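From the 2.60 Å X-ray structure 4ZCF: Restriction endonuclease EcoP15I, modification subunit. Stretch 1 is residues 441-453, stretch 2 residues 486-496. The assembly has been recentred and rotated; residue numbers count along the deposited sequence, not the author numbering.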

# COMPACT_ATOMS: atom_id res chain seq x y z
N PHE A 441 -9.91 -11.28 -12.28
CA PHE A 441 -10.16 -12.72 -12.04
C PHE A 441 -11.69 -12.79 -11.93
O PHE A 441 -12.18 -13.24 -10.89
CB PHE A 441 -9.51 -13.23 -10.73
CG PHE A 441 -8.01 -13.43 -10.79
CD1 PHE A 441 -7.47 -14.56 -11.40
CD2 PHE A 441 -7.14 -12.49 -10.26
CE1 PHE A 441 -6.08 -14.75 -11.46
CE2 PHE A 441 -5.76 -12.67 -10.32
CZ PHE A 441 -5.24 -13.80 -10.92
N ALA A 442 -12.44 -12.29 -12.96
CA ALA A 442 -13.91 -12.21 -12.97
C ALA A 442 -14.65 -13.34 -12.24
O ALA A 442 -15.60 -13.07 -11.47
CB ALA A 442 -14.43 -12.07 -14.39
N GLY A 443 -14.19 -14.57 -12.47
CA GLY A 443 -14.77 -15.79 -11.93
C GLY A 443 -16.09 -16.07 -12.60
O GLY A 443 -16.12 -16.45 -13.76
N SER A 444 -17.18 -15.82 -11.86
CA SER A 444 -18.57 -15.99 -12.27
C SER A 444 -19.21 -14.69 -12.74
O SER A 444 -20.27 -14.75 -13.34
CB SER A 444 -19.38 -16.59 -11.12
OG SER A 444 -19.19 -15.96 -9.86
N GLY A 445 -18.56 -13.55 -12.46
CA GLY A 445 -19.04 -12.21 -12.79
C GLY A 445 -19.65 -11.44 -11.62
O GLY A 445 -20.31 -10.41 -11.82
N THR A 446 -19.41 -11.92 -10.40
CA THR A 446 -19.91 -11.35 -9.13
C THR A 446 -19.73 -9.84 -8.96
O THR A 446 -20.67 -9.17 -8.53
CB THR A 446 -19.29 -12.09 -7.96
OG1 THR A 446 -19.37 -13.50 -8.20
CG2 THR A 446 -19.89 -11.69 -6.63
N THR A 447 -18.51 -9.32 -9.24
CA THR A 447 -18.21 -7.89 -9.06
C THR A 447 -19.03 -7.02 -10.01
O THR A 447 -19.54 -5.99 -9.61
CB THR A 447 -16.68 -7.64 -9.13
OG1 THR A 447 -16.03 -8.54 -8.27
CG2 THR A 447 -16.30 -6.25 -8.71
N ALA A 448 -19.14 -7.46 -11.26
CA ALA A 448 -19.88 -6.81 -12.32
C ALA A 448 -21.35 -6.76 -11.94
O ALA A 448 -21.94 -5.69 -11.98
CB ALA A 448 -19.67 -7.58 -13.62
N HIS A 449 -21.90 -7.89 -11.45
CA HIS A 449 -23.28 -8.02 -10.99
C HIS A 449 -23.54 -7.02 -9.86
O HIS A 449 -24.50 -6.25 -9.93
CB HIS A 449 -23.56 -9.47 -10.55
CG HIS A 449 -25.01 -9.78 -10.29
ND1 HIS A 449 -25.46 -11.10 -10.23
CD2 HIS A 449 -26.06 -8.96 -10.06
CE1 HIS A 449 -26.75 -11.03 -9.95
NE2 HIS A 449 -27.16 -9.76 -9.86
N THR A 450 -22.65 -6.99 -8.86
CA THR A 450 -22.68 -6.08 -7.72
C THR A 450 -22.75 -4.62 -8.19
O THR A 450 -23.44 -3.83 -7.55
CB THR A 450 -21.46 -6.38 -6.83
OG1 THR A 450 -21.56 -7.71 -6.31
CG2 THR A 450 -21.30 -5.38 -5.70
N VAL A 451 -22.07 -4.25 -9.28
CA VAL A 451 -22.12 -2.89 -9.85
C VAL A 451 -23.54 -2.63 -10.43
O VAL A 451 -24.09 -1.56 -10.18
CB VAL A 451 -20.96 -2.56 -10.83
CG1 VAL A 451 -21.16 -1.21 -11.50
CG2 VAL A 451 -19.60 -2.58 -10.10
N PHE A 452 -24.14 -3.64 -11.11
CA PHE A 452 -25.52 -3.53 -11.64
C PHE A 452 -26.49 -3.24 -10.49
O PHE A 452 -27.19 -2.23 -10.57
CB PHE A 452 -25.96 -4.79 -12.43
CG PHE A 452 -25.28 -5.03 -13.78
CD1 PHE A 452 -25.03 -3.97 -14.66
CD2 PHE A 452 -24.96 -6.32 -14.20
CE1 PHE A 452 -24.48 -4.19 -15.92
CE2 PHE A 452 -24.38 -6.53 -15.46
CZ PHE A 452 -24.14 -5.47 -16.31
N ASN A 453 -26.46 -4.03 -9.39
CA ASN A 453 -27.31 -3.81 -8.20
C ASN A 453 -27.08 -2.47 -7.51
O ASN A 453 -28.04 -1.85 -7.04
CB ASN A 453 -27.10 -4.90 -7.14
CG ASN A 453 -27.46 -6.31 -7.53
OD1 ASN A 453 -27.19 -7.24 -6.77
ND2 ASN A 453 -28.05 -6.51 -8.70
N THR A 486 -16.28 -22.55 -22.56
CA THR A 486 -15.28 -21.78 -21.79
C THR A 486 -15.93 -21.07 -20.59
O THR A 486 -17.13 -20.80 -20.63
CB THR A 486 -14.42 -20.84 -22.67
OG1 THR A 486 -15.18 -19.73 -23.16
CG2 THR A 486 -13.73 -21.55 -23.82
N ILE A 487 -15.13 -20.77 -19.52
CA ILE A 487 -15.58 -20.05 -18.30
C ILE A 487 -16.06 -18.66 -18.72
O ILE A 487 -16.97 -18.11 -18.10
CB ILE A 487 -14.47 -19.93 -17.20
CG1 ILE A 487 -13.51 -21.13 -17.11
CG2 ILE A 487 -15.06 -19.52 -15.80
CD1 ILE A 487 -14.10 -22.47 -16.52
N PHE A 488 -15.42 -18.09 -19.77
CA PHE A 488 -15.78 -16.78 -20.31
C PHE A 488 -17.23 -16.76 -20.79
O PHE A 488 -17.90 -15.75 -20.59
CB PHE A 488 -14.82 -16.35 -21.45
CG PHE A 488 -15.19 -15.00 -22.01
CD1 PHE A 488 -14.77 -13.83 -21.38
CD2 PHE A 488 -16.02 -14.90 -23.13
CE1 PHE A 488 -15.16 -12.58 -21.87
CE2 PHE A 488 -16.42 -13.65 -23.61
CZ PHE A 488 -15.98 -12.49 -22.98
N ASP A 489 -17.69 -17.85 -21.42
CA ASP A 489 -19.05 -18.01 -21.95
C ASP A 489 -20.10 -17.92 -20.85
O ASP A 489 -21.12 -17.25 -21.04
CB ASP A 489 -19.19 -19.34 -22.73
CG ASP A 489 -18.37 -19.45 -23.99
OD1 ASP A 489 -18.23 -18.43 -24.69
OD2 ASP A 489 -17.95 -20.58 -24.33
N LEU A 490 -19.84 -18.57 -19.69
CA LEU A 490 -20.70 -18.56 -18.50
C LEU A 490 -20.71 -17.19 -17.88
O LEU A 490 -21.76 -16.75 -17.38
CB LEU A 490 -20.20 -19.52 -17.43
CG LEU A 490 -20.31 -20.99 -17.69
CD1 LEU A 490 -19.11 -21.69 -17.10
CD2 LEU A 490 -21.64 -21.55 -17.13
N THR A 491 -19.53 -16.53 -17.86
CA THR A 491 -19.33 -15.19 -17.33
C THR A 491 -20.12 -14.20 -18.15
O THR A 491 -20.86 -13.42 -17.56
CB THR A 491 -17.82 -14.85 -17.23
OG1 THR A 491 -17.21 -15.82 -16.39
CG2 THR A 491 -17.56 -13.43 -16.70
N LYS A 492 -19.97 -14.23 -19.49
CA LYS A 492 -20.68 -13.34 -20.43
C LYS A 492 -22.20 -13.48 -20.24
O LYS A 492 -22.88 -12.47 -20.05
CB LYS A 492 -20.26 -13.63 -21.89
CG LYS A 492 -20.97 -12.78 -22.96
CD LYS A 492 -20.65 -13.34 -24.36
CE LYS A 492 -21.16 -12.45 -25.47
NZ LYS A 492 -20.79 -12.99 -26.80
N GLU A 493 -22.70 -14.73 -20.20
CA GLU A 493 -24.10 -15.06 -19.97
C GLU A 493 -24.62 -14.58 -18.62
O GLU A 493 -25.73 -14.05 -18.58
CB GLU A 493 -24.36 -16.57 -20.16
CG GLU A 493 -25.80 -17.04 -19.92
CD GLU A 493 -26.91 -16.58 -20.86
OE1 GLU A 493 -26.78 -15.50 -21.48
OE2 GLU A 493 -27.94 -17.29 -20.94
N ARG A 494 -23.82 -14.75 -17.53
CA ARG A 494 -24.23 -14.32 -16.18
C ARG A 494 -24.47 -12.83 -16.13
O ARG A 494 -25.36 -12.39 -15.40
CB ARG A 494 -23.18 -14.69 -15.10
CG ARG A 494 -23.75 -14.61 -13.70
CD ARG A 494 -23.32 -13.42 -12.84
NE ARG A 494 -22.45 -13.96 -11.79
CZ ARG A 494 -22.54 -13.71 -10.49
NH1 ARG A 494 -23.41 -12.83 -10.03
NH2 ARG A 494 -21.72 -14.32 -9.64
N LEU A 495 -23.64 -12.05 -16.84
CA LEU A 495 -23.73 -10.60 -16.89
C LEU A 495 -24.91 -10.18 -17.74
O LEU A 495 -25.58 -9.22 -17.40
CB LEU A 495 -22.42 -10.02 -17.44
CG LEU A 495 -21.27 -9.78 -16.48
CD1 LEU A 495 -20.96 -10.99 -15.65
CD2 LEU A 495 -20.02 -9.38 -17.24
N ILE A 496 -25.18 -10.90 -18.85
CA ILE A 496 -26.35 -10.69 -19.72
C ILE A 496 -27.62 -10.83 -18.88
O ILE A 496 -28.46 -9.92 -18.87
CB ILE A 496 -26.33 -11.63 -20.96
CG1 ILE A 496 -25.35 -11.08 -22.04
CG2 ILE A 496 -27.76 -11.83 -21.54
CD1 ILE A 496 -24.94 -12.10 -23.09

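How do the two backbones lie against each other? Helix 446-453 and helix 487-496 run almost parallel, their N-to-C directions differing by 9° and their axes approaching to 9.7 Å. The CA atoms come closest before the first helix begins: the loop leading into it places Ser 444 CA 5.2 Å from Thr 491 CA. Together the two stretches bury 468 Å², with Arg 494, Leu 495 and Thr 491 contributing most from the second helix.

What does Arg 494, which covers the largest area, do with its guanidinium? It reaches across to the turn and first helical residues of stretch 1. Arg 494 NE donates a hydrogen bond to the carbonyl Ser 444 O at 2.8 Å, and Arg 494 NH2 donates another to Ser 444 OG at 3.0 Å, so one residue engages the group through both backbone and side chain. Arg 494 NH1 makes a weak hydrogen bond to His 449 ND1, at 2.7 Å but with an N-H...acceptor angle of only 127°; the nitrogen lies at the edge of the imidazole, near its plane, where the ring's lone pair points. Thr 446 N and Gly 445 C lie over one face of the guanidinium. Thr 446 OG1 is also near, 2.9 Å from Arg 494 NH2, but the angle is too poor for a hydrogen bond.

Where does Leu 495 fit? Its CA-to-CB bond points sideways, yet the end of its side chain comes nearer to stretch 1. Leu 495 CG packs 3.9 Å from Ala 448 CB, an apolar contact, while Leu 495 CD1 sits 3.7 Å from Gly 445 CA. That second contact depends on glycine: an ideal CB on Gly 445 would fall 2.4 Å from Leu 495 CD1, a clash, and the backbone angles of Gly 445 would also jam it against the preceding carbonyl oxygen. One turn beyond Ala 448, Phe 452 CE2 comes within 3.5 Å of Leu 495 O and meets Leu 495 CB more loosely at 4.5 Å.

How does Thr 491 fit against the loop? Its hydroxyl lies between two carbonyls, with Thr 491 OG1 2.9 Å from Gly 443 O across the contact and 2.9 Å from Ile 487 O one turn back in its own helix. The methyl serves the apolar side, with Thr 491 CG2 4.1 Å from Ala 442 CB and 4.4 Å from Gly 445 CA. Thr 491 thus presents both polar and apolar atoms to the loop.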